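Local coordinates for Non-reducing end beta-L-arabinofuranosidase (Bacteroides thetaiotaomicron, PDB 5MQO), which probably hydrolyses glycosidic bonds in complex plant pectin, as a gut bacterial glycoside hydrolase of family GH127, at residues E190-I202 and L213-F227. Numbering follows the deposited sequence.
Sequences ETYNLGHLMMAGI and LFDAAVKATDFLCHF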
loop_
_atom_site.group_PDB
_atom_site.type_symbol
_atom_site.label_atom_id
_atom_site.label_comp_id
_atom_site.label_asym_id
_atom_site.label_seq_id
_atom_site.Cartn_x
_atom_site.Cartn_y
_atom_site.Cartn_z
ATOM N N GLU A 190 -5.680 26.933 6.470
ATOM C CA GLU A 190 -4.518 26.209 5.911
ATOM C C GLU A 190 -3.715 25.513 7.002
ATOM O O GLU A 190 -2.530 25.732 7.225
ATOM C CB GLU A 190 -3.682 27.115 5.001
ATOM C CG GLU A 190 -4.445 27.545 3.740
ATOM C CD GLU A 190 -4.944 26.373 2.878
ATOM O OE1 GLU A 190 -4.440 26.216 1.746
ATOM O OE2 GLU A 190 -5.839 25.606 3.318
ATOM N N THR A 191 -4.455 24.612 7.625
ATOM C CA THR A 191 -4.036 23.745 8.677
ATOM C C THR A 191 -3.722 22.352 8.070
ATOM O O THR A 191 -3.217 21.484 8.766
ATOM C CB THR A 191 -5.191 23.717 9.726
ATOM O OG1 THR A 191 -4.685 23.503 11.045
ATOM C CG2 THR A 191 -6.267 22.679 9.403
ATOM N N TYR A 192 -4.006 22.156 6.776
ATOM C CA TYR A 192 -3.868 20.847 6.100
ATOM C C TYR A 192 -2.399 20.531 5.854
ATOM O O TYR A 192 -1.960 19.381 5.975
ATOM C CB TYR A 192 -4.552 20.825 4.713
ATOM C CG TYR A 192 -6.021 21.221 4.624
ATOM C CD1 TYR A 192 -7.034 20.254 4.665
ATOM C CD2 TYR A 192 -6.402 22.563 4.428
ATOM C CE1 TYR A 192 -8.373 20.607 4.553
ATOM C CE2 TYR A 192 -7.741 22.923 4.316
ATOM C CZ TYR A 192 -8.718 21.947 4.378
ATOM O OH TYR A 192 -10.032 22.323 4.267
ATOM N N ASN A 193 -1.666 21.562 5.442
ATOM C CA ASN A 193 -0.226 21.481 5.250
ATOM C C ASN A 193 0.537 21.134 6.519
ATOM O O ASN A 193 1.547 20.454 6.452
ATOM C CB ASN A 193 0.304 22.791 4.662
ATOM C CG ASN A 193 0.039 22.902 3.170
ATOM O OD1 ASN A 193 -0.753 22.141 2.607
ATOM N ND2 ASN A 193 0.721 23.839 2.515
ATOM N N LEU A 194 0.058 21.590 7.671
ATOM C CA LEU A 194 0.704 21.272 8.941
ATOM C C LEU A 194 0.787 19.797 9.246
ATOM O O LEU A 194 1.792 19.345 9.772
ATOM C CB LEU A 194 0.020 21.989 10.109
ATOM C CG LEU A 194 0.252 23.502 10.176
ATOM C CD1 LEU A 194 -0.060 23.977 11.584
ATOM C CD2 LEU A 194 1.667 23.934 9.792
ATOM N N GLY A 195 -0.246 19.041 8.921
ATOM C CA GLY A 195 -0.224 17.615 9.183
ATOM C C GLY A 195 0.910 16.873 8.489
ATOM O O GLY A 195 1.439 15.883 9.014
ATOM N N HIS A 196 1.272 17.346 7.303
ATOM C CA HIS A 196 2.325 16.740 6.536
ATOM C C HIS A 196 3.674 17.159 7.050
ATOM O O HIS A 196 4.622 16.375 6.988
ATOM C CB HIS A 196 2.174 17.091 5.072
ATOM C CG HIS A 196 0.952 16.499 4.469
ATOM N ND1 HIS A 196 0.771 15.136 4.370
ATOM C CD2 HIS A 196 -0.172 17.070 3.982
ATOM C CE1 HIS A 196 -0.408 14.892 3.827
ATOM N NE2 HIS A 196 -0.999 16.049 3.582
ATOM N N LEU A 197 3.777 18.377 7.565
ATOM C CA LEU A 197 4.990 18.793 8.255
ATOM C C LEU A 197 5.312 17.878 9.441
ATOM O O LEU A 197 6.479 17.585 9.664
ATOM C CB LEU A 197 4.902 20.248 8.726
ATOM C CG LEU A 197 6.148 20.827 9.406
ATOM C CD1 LEU A 197 7.268 21.057 8.411
ATOM C CD2 LEU A 197 5.786 22.119 10.097
ATOM N N MET A 198 4.302 17.427 10.182
ATOM C CA MET A 198 4.555 16.536 11.304
ATOM C C MET A 198 5.332 15.289 10.854
ATOM O O MET A 198 6.386 14.970 11.385
ATOM C CB MET A 198 3.267 16.102 12.002
ATOM C CG MET A 198 2.466 17.205 12.681
ATOM S SD MET A 198 1.075 16.535 13.649
ATOM C CE MET A 198 0.001 15.947 12.349
ATOM N N MET A 199 4.825 14.589 9.860
ATOM C CA MET A 199 5.462 13.352 9.464
ATOM C C MET A 199 6.825 13.589 8.835
ATOM O O MET A 199 7.737 12.778 9.030
ATOM C CB MET A 199 4.556 12.503 8.551
ATOM C CG MET A 199 3.763 11.432 9.294
ATOM S SD MET A 199 4.817 10.297 10.233
ATOM C CE MET A 199 3.943 8.765 9.897
ATOM N N ALA A 200 6.978 14.706 8.125
ATOM C CA ALA A 200 8.270 15.038 7.510
ATOM C C ALA A 200 9.348 15.229 8.571
ATOM O O ALA A 200 10.495 14.795 8.408
ATOM C CB ALA A 200 8.160 16.280 6.630
ATOM N N GLY A 201 8.960 15.864 9.657
ATOM C CA GLY A 201 9.875 16.158 10.728
ATOM C C GLY A 201 10.252 14.938 11.529
ATOM O O GLY A 201 11.423 14.801 11.913
ATOM N N ILE A 202 9.268 14.064 11.792
ATOM C CA ILE A 202 9.517 12.821 12.541
ATOM C C ILE A 202 10.506 11.949 11.743
ATOM O O ILE A 202 11.530 11.501 12.258
ATOM C CB ILE A 202 8.220 12.022 12.764
ATOM C CG1 ILE A 202 7.276 12.751 13.698
ATOM C CG2 ILE A 202 8.486 10.619 13.334
ATOM C CD1 ILE A 202 5.841 12.328 13.443
ATOM N N LEU A 213 14.323 20.010 11.815
ATOM C CA LEU A 213 12.952 19.998 11.290
ATOM C C LEU A 213 11.971 19.516 12.346
ATOM O O LEU A 213 10.829 19.984 12.392
ATOM C CB LEU A 213 12.811 19.120 10.035
ATOM C CG LEU A 213 11.424 19.206 9.355
ATOM C CD1 LEU A 213 11.064 20.629 8.963
ATOM C CD2 LEU A 213 11.310 18.292 8.149
ATOM N N PHE A 214 12.401 18.567 13.173
ATOM C CA PHE A 214 11.551 18.040 14.248
ATOM C C PHE A 214 10.937 19.121 15.138
ATOM O O PHE A 214 9.733 19.097 15.422
ATOM C CB PHE A 214 12.357 17.084 15.113
ATOM C CG PHE A 214 11.532 16.316 16.097
ATOM C CD1 PHE A 214 10.512 15.491 15.662
ATOM C CD2 PHE A 214 11.779 16.412 17.462
ATOM C CE1 PHE A 214 9.760 14.766 16.553
ATOM C CE2 PHE A 214 11.022 15.689 18.366
ATOM C CZ PHE A 214 10.012 14.854 17.909
ATOM N N ASP A 215 11.767 20.071 15.568
ATOM C CA ASP A 215 11.300 21.190 16.400
ATOM C C ASP A 215 10.271 22.030 15.648
ATOM O O ASP A 215 9.295 22.452 16.234
ATOM C CB ASP A 215 12.479 22.034 16.940
ATOM C CG ASP A 215 13.334 21.266 17.995
ATOM O OD1 ASP A 215 12.775 20.564 18.869
ATOM O OD2 ASP A 215 14.571 21.378 17.969
ATOM N N ALA A 216 10.452 22.211 14.346
ATOM C CA ALA A 216 9.400 22.822 13.499
ATOM C C ALA A 216 8.096 22.036 13.535
ATOM O O ALA A 216 7.026 22.614 13.606
ATOM C CB ALA A 216 9.859 22.998 12.053
ATOM N N ALA A 217 8.196 20.723 13.513
ATOM C CA ALA A 217 7.025 19.861 13.618
ATOM C C ALA A 217 6.314 19.877 15.017
ATOM O O ALA A 217 5.065 20.016 15.065
ATOM C CB ALA A 217 7.418 18.443 13.212
ATOM N N VAL A 218 7.080 19.740 16.119
ATOM C CA VAL A 218 6.513 19.810 17.491
ATOM C C VAL A 218 5.692 21.116 17.697
ATOM O O VAL A 218 4.629 21.113 18.336
ATOM C CB VAL A 218 7.616 19.732 18.617
ATOM C CG1 VAL A 218 7.045 19.952 20.032
ATOM C CG2 VAL A 218 8.364 18.414 18.577
ATOM N N LYS A 219 6.201 22.227 17.167
ATOM C CA LYS A 219 5.481 23.496 17.203
ATOM C C LYS A 219 4.197 23.484 16.376
ATOM O O LYS A 219 3.169 23.985 16.831
ATOM C CB LYS A 219 6.381 24.634 16.735
ATOM C CG LYS A 219 7.508 24.966 17.699
ATOM C CD LYS A 219 8.253 26.172 17.174
ATOM C CE LYS A 219 9.365 26.584 18.106
ATOM N NZ LYS A 219 9.731 27.995 17.811
ATOM N N ALA A 220 4.259 22.912 15.175
ATOM C CA ALA A 220 3.076 22.784 14.302
ATOM C C ALA A 220 1.974 21.989 14.992
ATOM O O ALA A 220 0.778 22.337 14.929
ATOM C CB ALA A 220 3.453 22.110 13.001
ATOM N N THR A 221 2.402 20.920 15.655
ATOM C CA THR A 221 1.513 20.053 16.401
ATOM C C THR A 221 0.821 20.818 17.526
ATOM O O THR A 221 -0.403 20.685 17.703
ATOM C CB THR A 221 2.311 18.850 16.958
ATOM O OG1 THR A 221 2.978 18.174 15.882
ATOM C CG2 THR A 221 1.421 17.878 17.728
ATOM N N ASP A 222 1.594 21.607 18.281
ATOM C CA ASP A 222 1.029 22.437 19.386
ATOM C C ASP A 222 -0.001 23.436 18.850
ATOM O O ASP A 222 -1.047 23.684 19.471
ATOM C CB ASP A 222 2.132 23.152 20.171
ATOM C CG ASP A 222 2.982 22.185 21.018
ATOM O OD1 ASP A 222 2.452 21.192 21.553
ATOM O OD2 ASP A 222 4.200 22.418 21.180
ATOM N N PHE A 223 0.291 23.970 17.671
ATOM C CA PHE A 223 -0.636 24.850 17.007
ATOM C C PHE A 223 -1.974 24.158 16.667
ATOM O O PHE A 223 -3.030 24.727 16.908
ATOM C CB PHE A 223 -0.012 25.484 15.762
ATOM C CG PHE A 223 -0.948 26.405 15.075
ATOM C CD1 PHE A 223 -1.220 27.649 15.629
ATOM C CD2 PHE A 223 -1.649 25.996 13.947
ATOM C CE1 PHE A 223 -2.155 28.484 15.048
ATOM C CE2 PHE A 223 -2.571 26.831 13.361
ATOM C CZ PHE A 223 -2.829 28.082 13.912
ATOM N N LEU A 224 -1.928 22.948 16.111
ATOM C CA LEU A 224 -3.145 22.172 15.901
ATOM C C LEU A 224 -3.894 21.913 17.205
ATOM O O LEU A 224 -5.116 22.008 17.220
ATOM C CB LEU A 224 -2.858 20.819 15.281
ATOM C CG LEU A 224 -2.228 20.731 13.908
ATOM C CD1 LEU A 224 -2.219 19.268 13.477
ATOM C CD2 LEU A 224 -2.997 21.585 12.913
ATOM N N CYS A 225 -3.199 21.570 18.291
ATOM C CA CYS A 225 -3.906 21.333 19.561
ATOM C C CYS A 225 -4.696 22.576 19.981
ATOM O O CYS A 225 -5.809 22.472 20.487
ATOM C CB CYS A 225 -2.956 20.895 20.684
ATOM S SG CYS A 225 -1.975 19.417 20.314
ATOM N N HIS A 226 -4.119 23.750 19.752
ATOM C CA HIS A 226 -4.793 25.005 20.034
ATOM C C HIS A 226 -5.963 25.189 19.073
ATOM O O HIS A 226 -7.065 25.550 19.481
ATOM C CB HIS A 226 -3.806 26.170 19.921
ATOM C CG HIS A 226 -4.395 27.504 20.262
ATOM N ND1 HIS A 226 -4.758 27.849 21.551
ATOM C CD2 HIS A 226 -4.691 28.575 19.483
ATOM C CE1 HIS A 226 -5.245 29.077 21.551
ATOM N NE2 HIS A 226 -5.216 29.541 20.310
ATOM N N PHE A 227 -5.721 24.928 17.799
ATOM C CA PHE A 227 -6.750 25.055 16.779
ATOM C C PHE A 227 -7.997 24.192 17.029
ATOM O O PHE A 227 -9.099 24.614 16.709
ATOM C CB PHE A 227 -6.150 24.711 15.431
ATOM C CG PHE A 227 -7.066 24.949 14.281
ATOM C CD1 PHE A 227 -8.013 23.999 13.924
ATOM C CD2 PHE A 227 -6.964 26.112 13.529
ATOM C CE1 PHE A 227 -8.849 24.213 12.853
ATOM C CE2 PHE A 227 -7.810 26.338 12.454
ATOM C CZ PHE A 227 -8.749 25.381 12.112
#
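The carbonyl oxygen of A217 is gripped twice by T221, by backbone N and hydroxyl, with OG1 2.9 Å from A217 O and 44° out of the carbonyl plane. Threonine suits this place because its hydroxyl is satisfied within its own helix and can face the thioether of M198, whose SD lies 3.4 Å from T221 OG1. The bend at chi3 (-70°) turns the methionine's methyl toward L224, tip to tip. No hydrogen bond joins the helices; fit does. L197 is a knob among L213, A216, A217 and A220, its CD2 3.7 Å from A220 CB. Small residues bring the backbones close: the CA atoms of G201 and F214 are 4.3 Å apart, and G201, lacking a CB, has its CA 4.2 Å from A217 CB. L213 covers this glycine, its CD2 3.6 Å from G201 CA; an alanine here would probably open a gap beside G201 and A200 and leave L197 CD1 without its leucine partner. L194 CD1 meets F223 CD2 at 3.5 Å, and T191 OG1 sits over one face of F227. The helices, crossing at -146°, form an antiparallel helical hairpin, the building unit of the (α/α)6 barrel expected of a GH127 catalytic domain.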